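Local structure of response regulator aspartate phosphatase H (Bacillus subtilis, 3Q15) at residues Glu18-Ile23 with Lys94-Leu99; Arg24-Pro29 with Glu86-Pro91. The protein dephosphorylates the sporulation phosphotransferase Spo0F and also acts on the response regulator ComA, helping to separate competence and sporulation in time. All coordinates share one frame; numbering follows the deposited sequence.

Overall arrangement
Two contacts whose centres lie about 9 Å apart join the first helix of RapH and the turn after it to the part of the chain that follows the N-terminal three-helix bundle. Interaction 1 joins the later turns of helix 9-24 to the start of helix 93-113; interaction 2 joins the turn after helix 9-24, leading into helix 28-41, to the last part of helix 81-89. In sequence both segments of interaction 2 fall between those of interaction 1: residues 24-29 directly follow 18-23, and residues 86-91 come shortly before 94-99. Together they pack the small N-terminal domain against helices that lead toward the TPR domain.

Interaction 1. Residues Glu18-Ile23 with Lys94-Leu99; sequences EWYKMI and KLTGLL
Tyr20 spans the distance from helix 9-24 to Leu99 and Thr96 of helix 93-113 almost single-handed, and its path illustrates how one long aromatic side chain can join two helices: between residues 18-23 and 94-99 the nearest CA atoms, those of Tyr20 and Leu99, are 8.8 Å apart. Its CB already points toward the opposite helix, and with CG anti to the backbone N (chi1 -163°) the ring continues outward from its own helix. The far half of the ring does the touching. Tyr20 CE1 lies 3.8 Å from Leu99 CD1, while Tyr20 CE2, on the other side of the ring, is 4.0 Å from Leu99 CB. Between them Tyr20 CZ comes to 3.7 Å from Leu99 CD1. The leucine thus lies obliquely against the phenol end, and its CD1 is 3.6 Å from Tyr20 OH. Here the first helix of the N-terminal three-helix bundle meets a helix that runs into the predicted first TPR repeat; Met58 of helix 49-67, another bundle helix, also packs on Tyr20. At the tip, the hydroxyl reaches Thr96 through solvent, with two waters lying at the ring edge in its plane. One is 2.7 Å from Tyr20 OH and donates to the backbone Thr96 O; the other, 2.8 Å from Tyr20 OH, donates to Thr96 OG1, which is also hydrogen-bonded to Gln92 O one turn earlier.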
# COMPACT_ATOMS: atom_id res chain seq x y z
N GLU A 18 -14.79 12.91 -18.38
CA GLU A 18 -16.19 12.98 -18.76
C GLU A 18 -16.28 13.38 -20.22
O GLU A 18 -17.10 12.85 -20.97
CB GLU A 18 -16.95 13.98 -17.89
CG GLU A 18 -18.42 14.10 -18.24
CD GLU A 18 -19.16 12.79 -18.09
OE1 GLU A 18 -20.17 12.60 -18.81
OE2 GLU A 18 -18.74 11.96 -17.26
N TRP A 19 -15.43 14.32 -20.61
CA TRP A 19 -15.31 14.74 -22.00
C TRP A 19 -15.03 13.52 -22.88
O TRP A 19 -15.68 13.32 -23.92
CB TRP A 19 -14.19 15.79 -22.12
CG TRP A 19 -13.89 16.25 -23.51
CD1 TRP A 19 -14.64 16.05 -24.63
CD2 TRP A 19 -12.74 17.00 -23.92
NE1 TRP A 19 -14.03 16.63 -25.72
CE2 TRP A 19 -12.85 17.22 -25.31
CE3 TRP A 19 -11.62 17.51 -23.25
CZ2 TRP A 19 -11.90 17.91 -26.04
CZ3 TRP A 19 -10.67 18.20 -23.97
CH2 TRP A 19 -10.82 18.40 -25.35
N TYR A 20 -14.09 12.69 -22.45
CA TYR A 20 -13.71 11.47 -23.15
C TYR A 20 -14.89 10.52 -23.33
O TYR A 20 -15.06 9.93 -24.39
CB TYR A 20 -12.60 10.75 -22.38
CG TYR A 20 -11.85 9.71 -23.18
CD1 TYR A 20 -11.81 9.76 -24.57
CD2 TYR A 20 -11.17 8.67 -22.54
CE1 TYR A 20 -11.12 8.80 -25.30
CE2 TYR A 20 -10.48 7.71 -23.27
CZ TYR A 20 -10.46 7.78 -24.65
OH TYR A 20 -9.77 6.84 -25.37
N LYS A 21 -15.68 10.36 -22.27
CA LYS A 21 -16.85 9.50 -22.32
C LYS A 21 -17.80 9.91 -23.44
O LYS A 21 -18.31 9.07 -24.18
CB LYS A 21 -17.58 9.50 -20.97
CG LYS A 21 -16.84 8.79 -19.85
CD LYS A 21 -17.64 8.85 -18.56
CE LYS A 21 -16.98 8.02 -17.47
NZ LYS A 21 -15.56 8.42 -17.26
N MET A 22 -18.04 11.21 -23.56
CA MET A 22 -18.92 11.71 -24.61
C MET A 22 -18.34 11.43 -25.99
O MET A 22 -19.06 11.09 -26.92
CB MET A 22 -19.19 13.21 -24.43
CG MET A 22 -19.97 13.57 -23.18
SD MET A 22 -21.57 12.75 -23.03
CE MET A 22 -21.13 11.28 -22.09
N ILE A 23 -17.02 11.56 -26.11
CA ILE A 23 -16.34 11.28 -27.37
C ILE A 23 -16.53 9.84 -27.81
O ILE A 23 -16.86 9.57 -28.96
CB ILE A 23 -14.83 11.59 -27.26
CG1 ILE A 23 -14.60 13.10 -27.18
CG2 ILE A 23 -14.08 11.00 -28.44
CD1 ILE A 23 -13.15 13.49 -26.98
N LYS A 94 -1.29 3.67 -29.37
CA LYS A 94 -0.50 4.42 -28.39
C LYS A 94 -1.30 5.56 -27.79
O LYS A 94 -1.18 5.84 -26.60
CB LYS A 94 0.80 4.94 -29.01
CG LYS A 94 1.76 3.83 -29.43
CD LYS A 94 3.09 4.40 -29.90
CE LYS A 94 4.06 3.28 -30.27
NZ LYS A 94 5.37 3.80 -30.74
N LEU A 95 -2.11 6.22 -28.61
CA LEU A 95 -2.95 7.32 -28.15
C LEU A 95 -4.01 6.81 -27.18
O LEU A 95 -4.20 7.35 -26.10
CB LEU A 95 -3.63 8.00 -29.33
CG LEU A 95 -4.72 9.00 -28.95
CD1 LEU A 95 -4.13 10.17 -28.17
CD2 LEU A 95 -5.47 9.49 -30.18
N THR A 96 -4.69 5.75 -27.59
CA THR A 96 -5.76 5.18 -26.78
C THR A 96 -5.22 4.68 -25.45
O THR A 96 -5.84 4.87 -24.40
CB THR A 96 -6.48 4.04 -27.54
OG1 THR A 96 -6.98 4.55 -28.78
CG2 THR A 96 -7.64 3.49 -26.72
N GLY A 97 -4.05 4.04 -25.49
CA GLY A 97 -3.41 3.55 -24.28
C GLY A 97 -3.00 4.66 -23.33
O GLY A 97 -3.17 4.54 -22.12
N LEU A 98 -2.45 5.74 -23.87
CA LEU A 98 -2.02 6.86 -23.04
C LEU A 98 -3.22 7.57 -22.41
O LEU A 98 -3.19 7.91 -21.23
CB LEU A 98 -1.19 7.84 -23.86
CG LEU A 98 -0.45 8.92 -23.06
CD1 LEU A 98 0.19 8.34 -21.81
CD2 LEU A 98 0.60 9.60 -23.94
N LEU A 99 -4.27 7.79 -23.21
CA LEU A 99 -5.49 8.40 -22.70
C LEU A 99 -6.05 7.60 -21.54
O LEU A 99 -6.43 8.16 -20.51
CB LEU A 99 -6.55 8.52 -23.80
CG LEU A 99 -6.27 9.50 -24.94
CD1 LEU A 99 -7.42 9.48 -25.93
CD2 LEU A 99 -6.03 10.90 -24.40
O HOH W 1 -8.54 4.95 -23.97
O HOH W 2 -8.91 6.75 -28.03

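Interaction 2. Residues Arg24-Pro29 with Glu86-Pro91; sequences RQFSVP and ETIETP
Arg24 and Glu89 form a salt bridge in which a single carboxylate oxygen takes two N-H groups, an example of side-on pairing by an arginine. Arg24 NH2 donates to Glu89 OE1 over 2.7 Å, with an N-H...O angle of 152°, and is received by the syn lone pair of that oxygen. The second bond, from Arg24 NE to Glu89 OE1 at 3.0 Å, is more bent at 140° and meets the oxygen nearly along the C-O bond. Guanidinium and carboxylate planes are only 21° apart, so the paired groups are almost coplanar although the side chains meet at about a right angle. The glutamate chain is extended beyond CG, whereas the arginine bends at its third torsion to present its NE edge. Both residues are partly exposed, and the double grip probably limits rotation of the guanidinium.

The apolar contact is made by Phe26 and Ile88, which approach from opposite directions. Ile88 CD1 comes to the edge of the phenyl ring, near its plane, 3.5 Å from Phe26 CE1 and 3.6 Å from Phe26 CZ.

Backbone bonds shape the turn that carries the phenylalanine. Phe26, with positive phi, is the C-prime residue of a Schellman motif ending helix 9-24: Phe26 N bonds to Ile23 O and Ser27 N to Met22 O. Ser27 then occupies the N-cap position of helix 28-41. Phe26 also packs on Leu84 and Leu85 of helix 81-89 and on Met65 of helix 49-67, which places the turn between helix 9-24 and helix 28-41 against both of these helices.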
# COMPACT_ATOMS: atom_id res chain seq x y z
N ARG A 24 -16.32 8.90 -26.88
CA ARG A 24 -16.37 7.48 -27.21
C ARG A 24 -17.78 7.00 -27.54
O ARG A 24 -17.96 5.93 -28.12
CB ARG A 24 -15.74 6.63 -26.10
CG ARG A 24 -14.27 6.95 -25.85
CD ARG A 24 -13.62 5.92 -24.95
NE ARG A 24 -13.38 4.65 -25.63
CZ ARG A 24 -13.88 3.48 -25.24
NH1 ARG A 24 -14.66 3.41 -24.16
NH2 ARG A 24 -13.61 2.38 -25.92
N GLN A 25 -18.77 7.81 -27.18
CA GLN A 25 -20.16 7.54 -27.56
C GLN A 25 -20.57 8.48 -28.68
O GLN A 25 -21.75 8.59 -29.02
CB GLN A 25 -21.10 7.68 -26.36
CG GLN A 25 -20.85 6.65 -25.28
CD GLN A 25 -21.79 6.80 -24.11
OE1 GLN A 25 -21.39 6.64 -22.95
NE2 GLN A 25 -23.05 7.10 -24.39
N PHE A 26 -19.58 9.15 -29.26
CA PHE A 26 -19.79 10.00 -30.43
C PHE A 26 -20.94 10.99 -30.25
O PHE A 26 -21.76 11.16 -31.15
CB PHE A 26 -20.01 9.15 -31.68
CG PHE A 26 -18.84 8.30 -32.05
CD1 PHE A 26 -17.92 8.74 -32.98
CD2 PHE A 26 -18.65 7.06 -31.46
CE1 PHE A 26 -16.83 7.96 -33.33
CE2 PHE A 26 -17.56 6.28 -31.80
CZ PHE A 26 -16.66 6.73 -32.73
N SER A 27 -20.99 11.64 -29.09
CA SER A 27 -21.98 12.68 -28.86
C SER A 27 -21.34 14.05 -29.03
O SER A 27 -20.77 14.60 -28.08
CB SER A 27 -22.58 12.55 -27.46
OG SER A 27 -23.66 13.46 -27.29
N VAL A 28 -21.42 14.60 -30.23
CA VAL A 28 -20.75 15.86 -30.54
C VAL A 28 -21.19 17.03 -29.65
O VAL A 28 -20.34 17.72 -29.07
CB VAL A 28 -20.88 16.22 -32.04
CG1 VAL A 28 -20.16 17.53 -32.34
CG2 VAL A 28 -20.31 15.11 -32.90
N PRO A 29 -22.50 17.27 -29.54
CA PRO A 29 -22.99 18.37 -28.70
C PRO A 29 -22.41 18.33 -27.29
O PRO A 29 -21.87 19.33 -26.82
CB PRO A 29 -24.50 18.14 -28.66
CG PRO A 29 -24.80 17.44 -29.94
CD PRO A 29 -23.61 16.54 -30.18
N GLU A 86 -14.02 0.88 -32.82
CA GLU A 86 -12.91 0.01 -33.17
C GLU A 86 -12.13 0.57 -34.36
O GLU A 86 -10.92 0.38 -34.48
CB GLU A 86 -13.41 -1.41 -33.48
CG GLU A 86 -12.32 -2.43 -33.75
CD GLU A 86 -11.80 -2.36 -35.17
OE1 GLU A 86 -12.53 -1.85 -36.05
OE2 GLU A 86 -10.66 -2.81 -35.41
N THR A 87 -12.85 1.28 -35.23
CA THR A 87 -12.25 1.88 -36.42
C THR A 87 -11.27 2.99 -36.04
O THR A 87 -10.21 3.13 -36.64
CB THR A 87 -13.34 2.46 -37.35
OG1 THR A 87 -14.22 1.40 -37.76
CG2 THR A 87 -12.72 3.09 -38.59
N ILE A 88 -11.62 3.76 -35.02
CA ILE A 88 -10.79 4.87 -34.58
C ILE A 88 -9.64 4.42 -33.67
O ILE A 88 -8.52 4.90 -33.80
CB ILE A 88 -11.63 5.94 -33.86
CG1 ILE A 88 -12.62 6.57 -34.84
CG2 ILE A 88 -10.73 7.01 -33.26
CD1 ILE A 88 -13.48 7.65 -34.22
N GLU A 89 -9.93 3.50 -32.76
CA GLU A 89 -8.96 3.10 -31.74
C GLU A 89 -7.83 2.21 -32.25
O GLU A 89 -6.66 2.40 -31.90
CB GLU A 89 -9.67 2.41 -30.57
CG GLU A 89 -10.61 3.31 -29.80
CD GLU A 89 -11.24 2.61 -28.62
OE1 GLU A 89 -11.95 3.29 -27.85
OE2 GLU A 89 -11.04 1.39 -28.46
N THR A 90 -8.17 1.22 -33.07
CA THR A 90 -7.20 0.26 -33.57
C THR A 90 -5.95 0.92 -34.17
O THR A 90 -4.83 0.57 -33.80
CB THR A 90 -7.82 -0.72 -34.58
OG1 THR A 90 -8.87 -1.45 -33.94
CG2 THR A 90 -6.78 -1.69 -35.11
N PRO A 91 -6.14 1.88 -35.09
CA PRO A 91 -4.98 2.57 -35.68
C PRO A 91 -4.31 3.52 -34.69
O PRO A 91 -3.23 4.03 -34.97
CB PRO A 91 -5.60 3.37 -36.83
CG PRO A 91 -6.95 2.78 -37.05
CD PRO A 91 -7.40 2.30 -35.72